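Local coordinates for protein protelomerase (PDB 4F43) that generates and protects the hairpin ends of a bacterial linear chromosome, probably cutting replicated telomere DNA and rejoining its strands as a telomere resolvase, at residues A[31-36]-A[73-78]; A[8-13]-A[79-84]; A[154-159]-A[182-187]. The protein carries 1 engineered substitution. All blocks are in the same frame, centred on the assembly; numbering follows the deposited sequence.

Interaction 1 of 3, residues A[31-36]-A[73-78]; sequences LRIADF and TKYRNA. With nucleotides of chain B.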
loop_
_atom_site.group_PDB
_atom_site.type_symbol
_atom_site.label_atom_id
_atom_site.label_comp_id
_atom_site.label_asym_id
_atom_site.label_seq_id
_atom_site.Cartn_x
_atom_site.Cartn_y
_atom_site.Cartn_z
ATOM N N LEU A 31 5.625 24.065 3.640
ATOM C CA LEU A 31 6.117 25.340 4.148
ATOM C C LEU A 31 5.848 25.488 5.642
ATOM O O LEU A 31 6.711 25.951 6.388
ATOM C CB LEU A 31 5.489 26.507 3.383
ATOM C CG LEU A 31 5.989 26.731 1.955
ATOM C CD1 LEU A 31 5.266 27.904 1.312
ATOM C CD2 LEU A 31 7.493 26.949 1.939
ATOM N N ARG A 32 4.652 25.099 6.075
ATOM C CA ARG A 32 4.299 25.177 7.489
ATOM C C ARG A 32 5.165 24.242 8.327
ATOM O O ARG A 32 5.551 24.579 9.446
ATOM C CB ARG A 32 2.817 24.869 7.706
ATOM C CG ARG A 32 1.877 25.882 7.075
ATOM C CD ARG A 32 0.564 25.963 7.833
ATOM N NE ARG A 32 0.765 26.423 9.204
ATOM C CZ ARG A 32 0.768 27.700 9.571
ATOM N NH1 ARG A 32 0.579 28.652 8.667
ATOM N NH2 ARG A 32 0.960 28.026 10.841
ATOM N N ILE A 33 5.467 23.070 7.777
ATOM C CA ILE A 33 6.347 22.114 8.442
ATOM C C ILE A 33 7.769 22.663 8.529
ATOM O O ILE A 33 8.436 22.541 9.560
ATOM C CB ILE A 33 6.361 20.757 7.708
ATOM C CG1 ILE A 33 4.967 20.130 7.725
ATOM C CG2 ILE A 33 7.368 19.810 8.341
ATOM C CD1 ILE A 33 4.878 18.811 6.992
ATOM N N ALA A 34 8.226 23.271 7.438
ATOM C CA ALA A 34 9.559 23.864 7.395
ATOM C C ALA A 34 9.703 24.980 8.426
ATOM O O ALA A 34 10.698 25.047 9.147
ATOM C CB ALA A 34 9.861 24.387 6.000
ATOM N N ASP A 35 8.702 25.853 8.490
ATOM C CA ASP A 35 8.695 26.949 9.452
ATOM C C ASP A 35 8.559 26.419 10.874
ATOM O O ASP A 35 9.033 27.038 11.827
ATOM C CB ASP A 35 7.557 27.924 9.149
ATOM C CG ASP A 35 7.654 28.522 7.760
ATOM O OD1 ASP A 35 8.771 28.547 7.202
ATOM O OD2 ASP A 35 6.614 28.967 7.228
ATOM N N PHE A 36 7.902 25.272 11.006
ATOM C CA PHE A 36 7.747 24.612 12.295
ATOM C C PHE A 36 9.108 24.159 12.817
ATOM O O PHE A 36 9.527 24.531 13.919
ATOM C CB PHE A 36 6.813 23.412 12.151
ATOM C CG PHE A 36 6.320 22.867 13.454
ATOM C CD1 PHE A 36 5.314 23.513 14.150
ATOM C CD2 PHE A 36 6.850 21.704 13.979
ATOM C CE1 PHE A 36 4.853 23.011 15.348
ATOM C CE2 PHE A 36 6.392 21.198 15.176
ATOM C CZ PHE A 36 5.392 21.854 15.860
ATOM N N THR A 73 1.427 12.662 11.162
ATOM C CA THR A 73 2.497 11.731 10.812
ATOM C C THR A 73 3.634 12.463 10.099
ATOM O O THR A 73 4.811 12.238 10.396
ATOM C CB THR A 73 1.984 10.574 9.934
ATOM O OG1 THR A 73 1.038 9.791 10.674
ATOM C CG2 THR A 73 3.134 9.681 9.492
ATOM N N LYS A 74 3.275 13.353 9.173
ATOM C CA LYS A 74 4.267 14.163 8.465
ATOM C C LYS A 74 5.121 14.996 9.422
ATOM O O LYS A 74 6.355 14.949 9.370
ATOM C CB LYS A 74 3.593 15.081 7.442
ATOM C CG LYS A 74 2.870 14.358 6.320
ATOM C CD LYS A 74 2.296 15.350 5.322
ATOM C CE LYS A 74 1.518 14.650 4.221
ATOM N NZ LYS A 74 2.381 13.753 3.405
ATOM N N TYR A 75 4.456 15.756 10.289
ATOM C CA TYR A 75 5.138 16.575 11.286
ATOM C C TYR A 75 6.081 15.740 12.142
ATOM O O TYR A 75 7.249 16.089 12.309
ATOM C CB TYR A 75 4.129 17.284 12.194
ATOM C CG TYR A 75 3.486 18.513 11.591
ATOM C CD1 TYR A 75 4.184 19.710 11.493
ATOM C CD2 TYR A 75 2.173 18.481 11.140
ATOM C CE1 TYR A 75 3.596 20.837 10.949
ATOM C CE2 TYR A 75 1.577 19.601 10.596
ATOM C CZ TYR A 75 2.293 20.776 10.502
ATOM O OH TYR A 75 1.700 21.893 9.962
ATOM N N ARG A 76 5.567 14.636 12.677
ATOM C CA ARG A 76 6.348 13.767 13.553
ATOM C C ARG A 76 7.579 13.190 12.858
ATOM O O ARG A 76 8.666 13.152 13.439
ATOM C CB ARG A 76 5.475 12.642 14.114
ATOM C CG ARG A 76 4.380 13.122 15.050
ATOM C CD ARG A 76 3.560 11.959 15.579
ATOM N NE ARG A 76 4.381 11.033 16.352
ATOM C CZ ARG A 76 4.677 11.195 17.638
ATOM N NH1 ARG A 76 4.216 12.250 18.297
ATOM N NH2 ARG A 76 5.432 10.303 18.265
ATOM N N ASN A 77 7.405 12.744 11.617
ATOM C CA ASN A 77 8.532 12.248 10.834
ATOM C C ASN A 77 9.562 13.340 10.570
ATOM O O ASN A 77 10.770 13.090 10.590
ATOM C CB ASN A 77 8.052 11.636 9.517
ATOM C CG ASN A 77 7.399 10.283 9.709
ATOM O OD1 ASN A 77 7.739 9.544 10.633
ATOM N ND2 ASN A 77 6.459 9.950 8.833
ATOM N N ALA A 78 9.077 14.555 10.331
ATOM C CA ALA A 78 9.958 15.700 10.128
ATOM C C ALA A 78 10.779 15.981 11.383
ATOM O O ALA A 78 11.973 16.275 11.302
ATOM C CB ALA A 78 9.154 16.925 9.731
ATOM P P DT B 20 3.066 8.510 13.687
ATOM O OP1 DT B 20 4.389 9.094 13.998
ATOM O OP2 DT B 20 2.003 9.356 13.099
ATOM O "O5'" DT B 20 3.303 7.252 12.728
ATOM C "C5'" DT B 20 4.301 6.287 13.047
ATOM C "C4'" DT B 20 4.471 5.289 11.915
ATOM O "O4'" DT B 20 3.231 4.563 11.723
ATOM C "C3'" DT B 20 4.823 5.898 10.560
ATOM O "O3'" DT B 20 5.764 5.075 9.879
ATOM C "C2'" DT B 20 3.481 5.930 9.833
ATOM C "C1'" DT B 20 2.805 4.683 10.383
ATOM N N1 DT B 20 1.327 4.792 10.374
ATOM C C2 DT B 20 0.584 3.816 9.752
ATOM O O2 DT B 20 1.078 2.849 9.201
ATOM N N3 DT B 20 -0.770 4.018 9.802
ATOM C C4 DT B 20 -1.443 5.069 10.396
ATOM O O4 DT B 20 -2.670 5.152 10.380
ATOM C C5 DT B 20 -0.597 6.053 11.025
ATOM C C7 DT B 20 -1.195 7.244 11.707
ATOM C C6 DT B 20 0.728 5.872 10.985
ATOM P P DA B 21 6.348 5.525 8.450
ATOM O OP1 DA B 21 7.763 5.098 8.383
ATOM O OP2 DA B 21 5.999 6.949 8.240
ATOM O "O5'" DA B 21 5.504 4.652 7.409
ATOM C "C5'" DA B 21 5.726 3.246 7.306
ATOM C "C4'" DA B 21 4.843 2.619 6.239
ATOM O "O4'" DA B 21 3.454 2.911 6.527
ATOM C "C3'" DA B 21 5.068 3.111 4.812
ATOM O "O3'" DA B 21 4.742 2.076 3.895
ATOM C "C2'" DA B 21 4.060 4.245 4.706
ATOM C "C1'" DA B 21 2.889 3.588 5.423
ATOM N N9 DA B 21 1.877 4.509 5.923
ATOM C C8 DA B 21 2.064 5.682 6.600
ATOM N N7 DA B 21 0.942 6.286 6.924
ATOM C C5 DA B 21 -0.043 5.448 6.425
ATOM C C6 DA B 21 -1.452 5.505 6.431
ATOM N N6 DA B 21 -2.179 6.487 6.979
ATOM N N1 DA B 21 -2.104 4.487 5.837
ATOM C C2 DA B 21 -1.422 3.487 5.279
ATOM N N3 DA B 21 -0.107 3.323 5.210
ATOM C C4 DA B 21 0.522 4.347 5.808
#

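Interaction 2 of 3, residues A[8-13]-A[79-84]; sequences ATSIVE and IREAFG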
loop_
_atom_site.group_PDB
_atom_site.type_symbol
_atom_site.label_atom_id
_atom_site.label_comp_id
_atom_site.label_asym_id
_atom_site.label_seq_id
_atom_site.Cartn_x
_atom_site.Cartn_y
_atom_site.Cartn_z
ATOM N N ALA A 8 15.040 19.328 8.564
ATOM C CA ALA A 8 14.398 18.256 7.814
ATOM C C ALA A 8 14.705 18.422 6.332
ATOM O O ALA A 8 13.970 19.094 5.608
ATOM C CB ALA A 8 12.898 18.259 8.056
ATOM N N THR A 9 15.794 17.800 5.890
ATOM C CA THR A 9 16.313 17.989 4.538
ATOM C C THR A 9 15.325 17.563 3.454
ATOM O O THR A 9 15.352 18.092 2.344
ATOM C CB THR A 9 17.634 17.223 4.335
ATOM O OG1 THR A 9 18.359 17.173 5.570
ATOM C CG2 THR A 9 18.490 17.902 3.274
ATOM N N SER A 10 14.462 16.606 3.780
ATOM C CA SER A 10 13.470 16.107 2.833
ATOM C C SER A 10 12.539 17.224 2.367
ATOM O O SER A 10 12.417 17.492 1.168
ATOM C CB SER A 10 12.651 14.983 3.471
ATOM O OG SER A 10 13.489 13.938 3.932
ATOM N N ILE A 11 11.894 17.873 3.330
ATOM C CA ILE A 11 10.967 18.964 3.052
ATOM C C ILE A 11 11.660 20.091 2.297
ATOM O O ILE A 11 11.144 20.596 1.298
ATOM C CB ILE A 11 10.381 19.541 4.353
ATOM C CG1 ILE A 11 10.051 18.420 5.343
ATOM C CG2 ILE A 11 9.159 20.394 4.053
ATOM C CD1 ILE A 11 8.962 17.484 4.868
ATOM N N VAL A 12 12.837 20.472 2.785
ATOM C CA VAL A 12 13.623 21.548 2.190
ATOM C C VAL A 12 13.947 21.276 0.724
ATOM O O VAL A 12 13.758 22.142 -0.127
ATOM C CB VAL A 12 14.931 21.786 2.972
ATOM C CG1 VAL A 12 15.802 22.811 2.260
ATOM C CG2 VAL A 12 14.624 22.234 4.392
ATOM N N GLU A 13 14.429 20.072 0.434
ATOM C CA GLU A 13 14.734 19.686 -0.939
ATOM C C GLU A 13 13.470 19.652 -1.791
ATOM O O GLU A 13 13.484 20.051 -2.959
ATOM C CB GLU A 13 15.445 18.331 -0.975
ATOM C CG GLU A 13 16.867 18.367 -0.438
ATOM C CD GLU A 13 17.506 16.995 -0.380
ATOM O OE1 GLU A 13 16.816 16.001 -0.688
ATOM O OE2 GLU A 13 18.702 16.909 -0.027
ATOM N N ILE A 79 10.132 15.881 12.540
ATOM C CA ILE A 79 10.805 16.082 13.818
ATOM C C ILE A 79 11.858 15.001 14.051
ATOM O O ILE A 79 12.978 15.295 14.473
ATOM C CB ILE A 79 9.808 16.088 14.994
ATOM C CG1 ILE A 79 8.795 17.222 14.834
ATOM C CG2 ILE A 79 10.545 16.226 16.318
ATOM C CD1 ILE A 79 7.712 17.233 15.892
ATOM N N ARG A 80 11.493 13.753 13.769
ATOM C CA ARG A 80 12.423 12.636 13.911
ATOM C C ARG A 80 13.634 12.809 13.003
ATOM O O ARG A 80 14.756 12.463 13.377
ATOM C CB ARG A 80 11.732 11.308 13.600
ATOM C CG ARG A 80 10.689 10.889 14.620
ATOM C CD ARG A 80 10.130 9.517 14.283
ATOM N NE ARG A 80 9.087 9.100 15.216
ATOM C CZ ARG A 80 9.305 8.375 16.308
ATOM N NH1 ARG A 80 8.293 8.042 17.097
ATOM N NH2 ARG A 80 10.535 7.982 16.611
ATOM N N GLU A 81 13.401 13.346 11.810
ATOM C CA GLU A 81 14.478 13.560 10.850
ATOM C C GLU A 81 15.394 14.703 11.277
ATOM O O GLU A 81 16.615 14.606 11.162
ATOM C CB GLU A 81 13.910 13.840 9.457
ATOM C CG GLU A 81 14.969 14.035 8.383
ATOM C CD GLU A 81 14.377 14.425 7.043
ATOM O OE1 GLU A 81 15.107 14.377 6.031
ATOM O OE2 GLU A 81 13.182 14.785 7.003
ATOM N N ALA A 82 14.796 15.780 11.775
ATOM C CA ALA A 82 15.548 16.982 12.115
ATOM C C ALA A 82 16.329 16.861 13.423
ATOM O O ALA A 82 17.521 17.160 13.468
ATOM C CB ALA A 82 14.622 18.188 12.161
ATOM N N PHE A 83 15.658 16.417 14.481
ATOM C CA PHE A 83 16.268 16.391 15.807
ATOM C C PHE A 83 16.627 14.981 16.266
ATOM O O PHE A 83 17.791 14.688 16.533
ATOM C CB PHE A 83 15.351 17.073 16.824
ATOM C CG PHE A 83 14.959 18.468 16.434
ATOM C CD1 PHE A 83 15.765 19.545 16.758
ATOM C CD2 PHE A 83 13.791 18.701 15.728
ATOM C CE1 PHE A 83 15.411 20.830 16.394
ATOM C CE2 PHE A 83 13.432 19.983 15.359
ATOM C CZ PHE A 83 14.242 21.048 15.693
ATOM N N GLY A 84 15.626 14.111 16.360
ATOM C CA GLY A 84 15.862 12.738 16.764
ATOM C C GLY A 84 14.677 12.091 17.453
ATOM O O GLY A 84 13.589 12.664 17.515
#

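Interaction 3 of 3, residues A[154-159]-A[182-187]; sequences APYEVF and GQAKTK. Engineered in segment 154-159: Ala154 (natural residue Arg). With nucleotides of chain B.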
loop_
_atom_site.group_PDB
_atom_site.type_symbol
_atom_site.label_atom_id
_atom_site.label_comp_id
_atom_site.label_asym_id
_atom_site.label_seq_id
_atom_site.Cartn_x
_atom_site.Cartn_y
_atom_site.Cartn_z
ATOM N N ALA A 154 1.495 -5.670 -4.100
ATOM C CA ALA A 154 1.063 -4.278 -4.149
ATOM C C ALA A 154 1.827 -3.515 -5.228
ATOM O O ALA A 154 2.953 -3.880 -5.565
ATOM C CB ALA A 154 1.262 -3.623 -2.786
ATOM N N PRO A 155 1.207 -2.458 -5.784
ATOM C CA PRO A 155 1.825 -1.610 -6.811
ATOM C C PRO A 155 3.228 -1.129 -6.440
ATOM O O PRO A 155 4.112 -1.132 -7.294
ATOM C CB PRO A 155 0.865 -0.424 -6.893
ATOM C CG PRO A 155 -0.459 -1.018 -6.574
ATOM C CD PRO A 155 -0.196 -2.077 -5.535
ATOM N N TYR A 156 3.429 -0.725 -5.191
ATOM C CA TYR A 156 4.744 -0.280 -4.743
ATOM C C TYR A 156 5.743 -1.431 -4.814
ATOM O O TYR A 156 6.842 -1.283 -5.354
ATOM C CB TYR A 156 4.670 0.280 -3.322
ATOM C CG TYR A 156 5.952 0.919 -2.845
ATOM C CD1 TYR A 156 6.427 2.087 -3.426
ATOM C CD2 TYR A 156 6.685 0.359 -1.805
ATOM C CE1 TYR A 156 7.599 2.676 -2.993
ATOM C CE2 TYR A 156 7.858 0.943 -1.364
ATOM C CZ TYR A 156 8.310 2.100 -1.960
ATOM O OH TYR A 156 9.477 2.684 -1.525
ATOM N N GLU A 157 5.343 -2.580 -4.275
ATOM C CA GLU A 157 6.169 -3.779 -4.306
ATOM C C GLU A 157 6.490 -4.181 -5.741
ATOM O O GLU A 157 7.651 -4.382 -6.092
ATOM C CB GLU A 157 5.459 -4.933 -3.597
ATOM C CG GLU A 157 5.159 -4.679 -2.129
ATOM C CD GLU A 157 4.257 -5.741 -1.529
ATOM O OE1 GLU A 157 3.640 -6.503 -2.303
ATOM O OE2 GLU A 157 4.166 -5.813 -0.286
ATOM N N VAL A 158 5.450 -4.285 -6.564
ATOM C CA VAL A 158 5.590 -4.701 -7.959
ATOM C C VAL A 158 6.512 -3.788 -8.761
ATOM O O VAL A 158 7.483 -4.246 -9.362
ATOM C CB VAL A 158 4.218 -4.763 -8.673
ATOM C CG1 VAL A 158 4.402 -4.958 -10.172
ATOM C CG2 VAL A 158 3.359 -5.873 -8.093
ATOM N N PHE A 159 6.206 -2.496 -8.765
ATOM C CA PHE A 159 6.935 -1.545 -9.596
ATOM C C PHE A 159 8.321 -1.180 -9.064
ATOM O O PHE A 159 9.218 -0.862 -9.844
ATOM C CB PHE A 159 6.117 -0.267 -9.807
ATOM C CG PHE A 159 4.921 -0.447 -10.701
ATOM C CD1 PHE A 159 5.079 -0.600 -12.067
ATOM C CD2 PHE A 159 3.640 -0.445 -10.177
ATOM C CE1 PHE A 159 3.983 -0.759 -12.891
ATOM C CE2 PHE A 159 2.542 -0.602 -10.994
ATOM C CZ PHE A 159 2.713 -0.760 -12.354
ATOM N N GLY A 182 10.723 -7.882 -1.497
ATOM C CA GLY A 182 10.305 -8.037 -0.118
ATOM C C GLY A 182 9.036 -7.267 0.189
ATOM O O GLY A 182 8.630 -6.383 -0.566
ATOM N N GLN A 183 8.415 -7.604 1.313
ATOM C CA GLN A 183 7.148 -7.007 1.714
ATOM C C GLN A 183 7.291 -5.518 2.026
ATOM O O GLN A 183 8.372 -5.049 2.384
ATOM C CB GLN A 183 6.589 -7.749 2.932
ATOM C CG GLN A 183 5.156 -7.395 3.317
ATOM C CD GLN A 183 4.118 -8.102 2.466
ATOM O OE1 GLN A 183 4.378 -8.474 1.322
ATOM N NE2 GLN A 183 2.931 -8.297 3.028
ATOM N N ALA A 184 6.194 -4.783 1.880
ATOM C CA ALA A 184 6.152 -3.373 2.243
ATOM C C ALA A 184 5.315 -3.176 3.502
ATOM O O ALA A 184 4.659 -4.108 3.970
ATOM C CB ALA A 184 5.591 -2.546 1.097
ATOM N N LYS A 185 5.355 -1.962 4.046
ATOM C CA LYS A 185 4.578 -1.590 5.232
ATOM C C LYS A 185 4.917 -2.408 6.478
ATOM O O LYS A 185 4.149 -2.424 7.442
ATOM C CB LYS A 185 3.076 -1.680 4.949
ATOM C CG LYS A 185 2.590 -0.806 3.804
ATOM C CD LYS A 185 1.080 -0.901 3.658
ATOM C CE LYS A 185 0.383 -0.506 4.953
ATOM N NZ LYS A 185 -1.087 -0.742 4.894
ATOM N N THR A 186 6.062 -3.083 6.461
ATOM C CA THR A 186 6.455 -3.943 7.573
ATOM C C THR A 186 6.954 -3.140 8.769
ATOM O O THR A 186 6.805 -3.567 9.914
ATOM C CB THR A 186 7.552 -4.943 7.160
ATOM O OG1 THR A 186 8.739 -4.231 6.788
ATOM C CG2 THR A 186 7.086 -5.796 5.994
ATOM N N LYS A 187 7.554 -1.985 8.489
ATOM C CA LYS A 187 8.159 -1.140 9.517
ATOM C C LYS A 187 9.231 -1.879 10.317
ATOM O O LYS A 187 9.512 -1.531 11.464
ATOM C CB LYS A 187 7.094 -0.553 10.447
ATOM C CG LYS A 187 6.258 0.547 9.811
ATOM C CD LYS A 187 5.139 1.012 10.730
ATOM C CE LYS A 187 4.063 -0.052 10.870
ATOM N NZ LYS A 187 2.909 0.427 11.682
ATOM P P DT B 23 1.319 1.316 -2.848
ATOM O OP1 DT B 23 1.425 0.023 -3.560
ATOM O OP2 DT B 23 2.102 2.480 -3.314
ATOM O "O5'" DT B 23 -0.220 1.746 -2.803
ATOM C "C5'" DT B 23 -1.214 0.796 -2.437
ATOM C "C4'" DT B 23 -2.584 1.449 -2.365
ATOM O "O4'" DT B 23 -2.533 2.568 -1.443
ATOM C "C3'" DT B 23 -3.106 2.020 -3.683
ATOM O "O3'" DT B 23 -4.493 1.723 -3.818
ATOM C "C2'" DT B 23 -2.875 3.518 -3.533
ATOM C "C1'" DT B 23 -3.167 3.675 -2.049
ATOM N N1 DT B 23 -2.656 4.938 -1.445
ATOM C C2 DT B 23 -3.568 5.843 -0.956
ATOM O O2 DT B 23 -4.770 5.662 -0.993
ATOM N N3 DT B 23 -3.018 6.974 -0.418
ATOM C C4 DT B 23 -1.680 7.293 -0.317
ATOM O O4 DT B 23 -1.301 8.347 0.190
ATOM C C5 DT B 23 -0.775 6.303 -0.848
ATOM C C7 DT B 23 0.707 6.528 -0.802
ATOM C C6 DT B 23 -1.300 5.190 -1.380
ATOM P P DT B 22 5.796 1.628 2.769
ATOM O OP1 DT B 22 6.621 0.534 3.328
ATOM O OP2 DT B 22 6.447 2.848 2.242
ATOM O "O5'" DT B 22 4.872 1.023 1.608
ATOM C "C5'" DT B 22 4.198 1.875 0.684
ATOM C "C4'" DT B 22 2.690 1.740 0.802
ATOM O "O4'" DT B 22 2.217 2.616 1.850
ATOM C "C3'" DT B 22 1.896 2.165 -0.427
ATOM O "O3'" DT B 22 1.686 1.062 -1.304
ATOM C "C2'" DT B 22 0.571 2.650 0.151
ATOM C "C1'" DT B 22 0.839 2.845 1.640
ATOM N N1 DT B 22 0.471 4.209 2.127
ATOM C C2 DT B 22 -0.861 4.536 2.245
ATOM O O2 DT B 22 -1.771 3.771 1.978
ATOM N N3 DT B 22 -1.100 5.806 2.700
ATOM C C4 DT B 22 -0.170 6.767 3.040
ATOM O O4 DT B 22 -0.500 7.882 3.439
ATOM C C5 DT B 22 1.206 6.359 2.891
ATOM C C7 DT B 22 2.314 7.313 3.227
ATOM C C6 DT B 22 1.457 5.120 2.448
ATOM P P DC B 15 2.175 -6.182 8.909
ATOM O OP1 DC B 15 3.360 -6.664 8.166
ATOM O OP2 DC B 15 1.087 -7.128 9.244
ATOM O "O5'" DC B 15 2.666 -5.496 10.269
ATOM C "C5'" DC B 15 3.686 -4.503 10.224
ATOM C "C4'" DC B 15 3.738 -3.680 11.500
ATOM O "O4'" DC B 15 2.494 -2.952 11.668
ATOM C "C3'" DC B 15 3.933 -4.471 12.793
ATOM O "O3'" DC B 15 4.796 -3.754 13.670
ATOM C "C2'" DC B 15 2.516 -4.527 13.351
ATOM C "C1'" DC B 15 2.076 -3.116 13.006
ATOM N N1 DC B 15 0.615 -2.894 13.102
ATOM C C2 DC B 15 0.148 -1.655 13.549
ATOM O O2 DC B 15 0.965 -0.774 13.851
ATOM N N3 DC B 15 -1.191 -1.454 13.639
ATOM C C4 DC B 15 -2.034 -2.433 13.302
ATOM N N4 DC B 15 -3.346 -2.190 13.406
ATOM C C5 DC B 15 -1.570 -3.704 12.845
ATOM C C6 DC B 15 -0.249 -3.894 12.760
HETATM O O HOH W 1 2.454 -8.557 -0.412
#

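Interaction 1 of 3, residues A[31-36]-A[73-78]
The Tyr75 ring carries Ile33 on one face and turns its edge, at CD1, toward a face of Phe36, while the carbonyl O of Arg32 lies at its rim near the ring plane. The Phe36 pair is T-shaped, with planes at 68° and ring centroids 5.4 Å apart. Over Tyr75, chi1 of -63° puts Ile33 CG1 above the face, 4.0 Å from the ring centroid, a CH-pi contact displaced toward CE1. A branched side chain suits this place: the other branch, CG2, anti to the backbone N, meets Ala78 CB at 3.7 Å, where a methyl group offers a small apolar surface. The phenol OH is hydrogen-bonded to Glu56 OE1, which also takes a salt bridge from Arg32 NE. On another side of helix 65-82, Thr73 OG1 donates to DT20 OP2 of chain B at 2.6 Å. Arg76 NE, at the guanidinium edge, donates a hydrogen bond to DT20 OP1 of chain B (3.0 Å), and Asn77 ND2 one to DA21 OP2 of chain B (3.1 Å). Helix 65-82 is thus amphipathic in this all-helical N-terminal part: one flank packs on helix 28-40, segment axes 10.5 Å apart and inclined at 37°, the other on the phosphates of the hairpin DNA.

Interaction 2 of 3, residues A[8-13]-A[79-84]
Glu81 OE1 is gripped twice by Ser10, once by the side-chain hydroxyl and once by the backbone amide. The shorter bond runs from Ser10 OG, 2.7 Å from Glu81 OE1; the longer, from Ser10 N to the same oxygen, measures 3.2 Å. Both donors come to the syn side of OE1, but from opposite faces of the carboxylate plane, which would be expected to limit rotation of the carboxylate. Glutamate has the length for this span: CG is anti to the backbone N (chi1 -178°) and the chain stays extended beyond it, taking the carboxylate from helix 65-82 to the start of helix 9-18. Serine suits the other side because its short hydroxyl can join its own amide in holding one acceptor.

Beside the polar grip, Ala8 occupies the N-cap position of helix 9-18. Its CB lies 3.6 Å from Glu81 OE2 and 4.5 Å from Ala82 CB, two methyl groups small enough for Ala8 CA and Ala82 CA to approach to 4.6 Å. Ala82 also touches Ile37 of helix 28-40.

Since the alanine at the N-cap has no polar side chain, Glu81 supplies an acceptor for the first turn from another helix, and its negative charge would be expected to interact favourably with the positive end of the helix dipole.

Interaction 3 of 3, residues A[154-159]-A[182-187]
The DNA-facing surface of the telomere resolvase catalytic domain includes this contact, in which the start of helix 155-161 meets the loop 182-187 beside two consecutive phosphates of the hairpin. Glu157 ties the two parts together. Its OE2 accepts the backbone N-H of Ala184 at 3.1 Å, on the anti side of the carboxylate and close to its plane. The other oxygen, OE1, turns back to its own helix and takes the N-H of Ala154 at 2.9 Å, the donor standing above the plane. Ala154, engineered in place of arginine, is the N-cap, so the second bond is one half of a capping box: the side chain at N3 receiving the amide of the N-cap. Glu157 CG is anti to the carbonyl carbon (chi1 -61°), starting the extended chain toward the loop.

Gln183 OE1 comes within 3.1 Å of Glu157 OE2, two acceptors that are not hydrogen-bonded to each other. A water 2.6 Å from Gln183 OE1 lies near Glu157 OE1 and may ease the repulsion; the amide's NE2 is held by Leu291 O. Ala184 CB meets the edge of the Tyr156 ring at CD2, 4.2 Å away, a methyl small enough to touch both the ring and the Glu157 side chain.

Both backbones also serve the DNA. Tyr156 N donates to DT23 OP1 of chain B at 2.7 Å, and Lys185 N donates to DT22 OP1 of chain B at 2.9 Å. Farther along, Lys187 NZ makes weak bonds to O2 and O4' of DC15 of chain B.

Interactions 1 and 2 share helix 65-82 and form one continuous patch, their centres about 8 Å apart. Along the chain the first is nested inside the loop closed by the second, and they touch where Ile33 CG2 packs on Ile11 CG1 and Phe36 CE2 on Ile79 CD1. Interaction 3, in the catalytic domain, is separate: its centre lies about 25 Å from that of interaction 1 and about 24 Å from that of interaction 2, with nearest atoms about 9 Å and about 10 Å away. The DNA bridges the gap, since residues 73-78 hold the phosphates of DT20 and DA21 of chain B and interaction 3 those of DT22 and DT23, successive nucleotides of one strand.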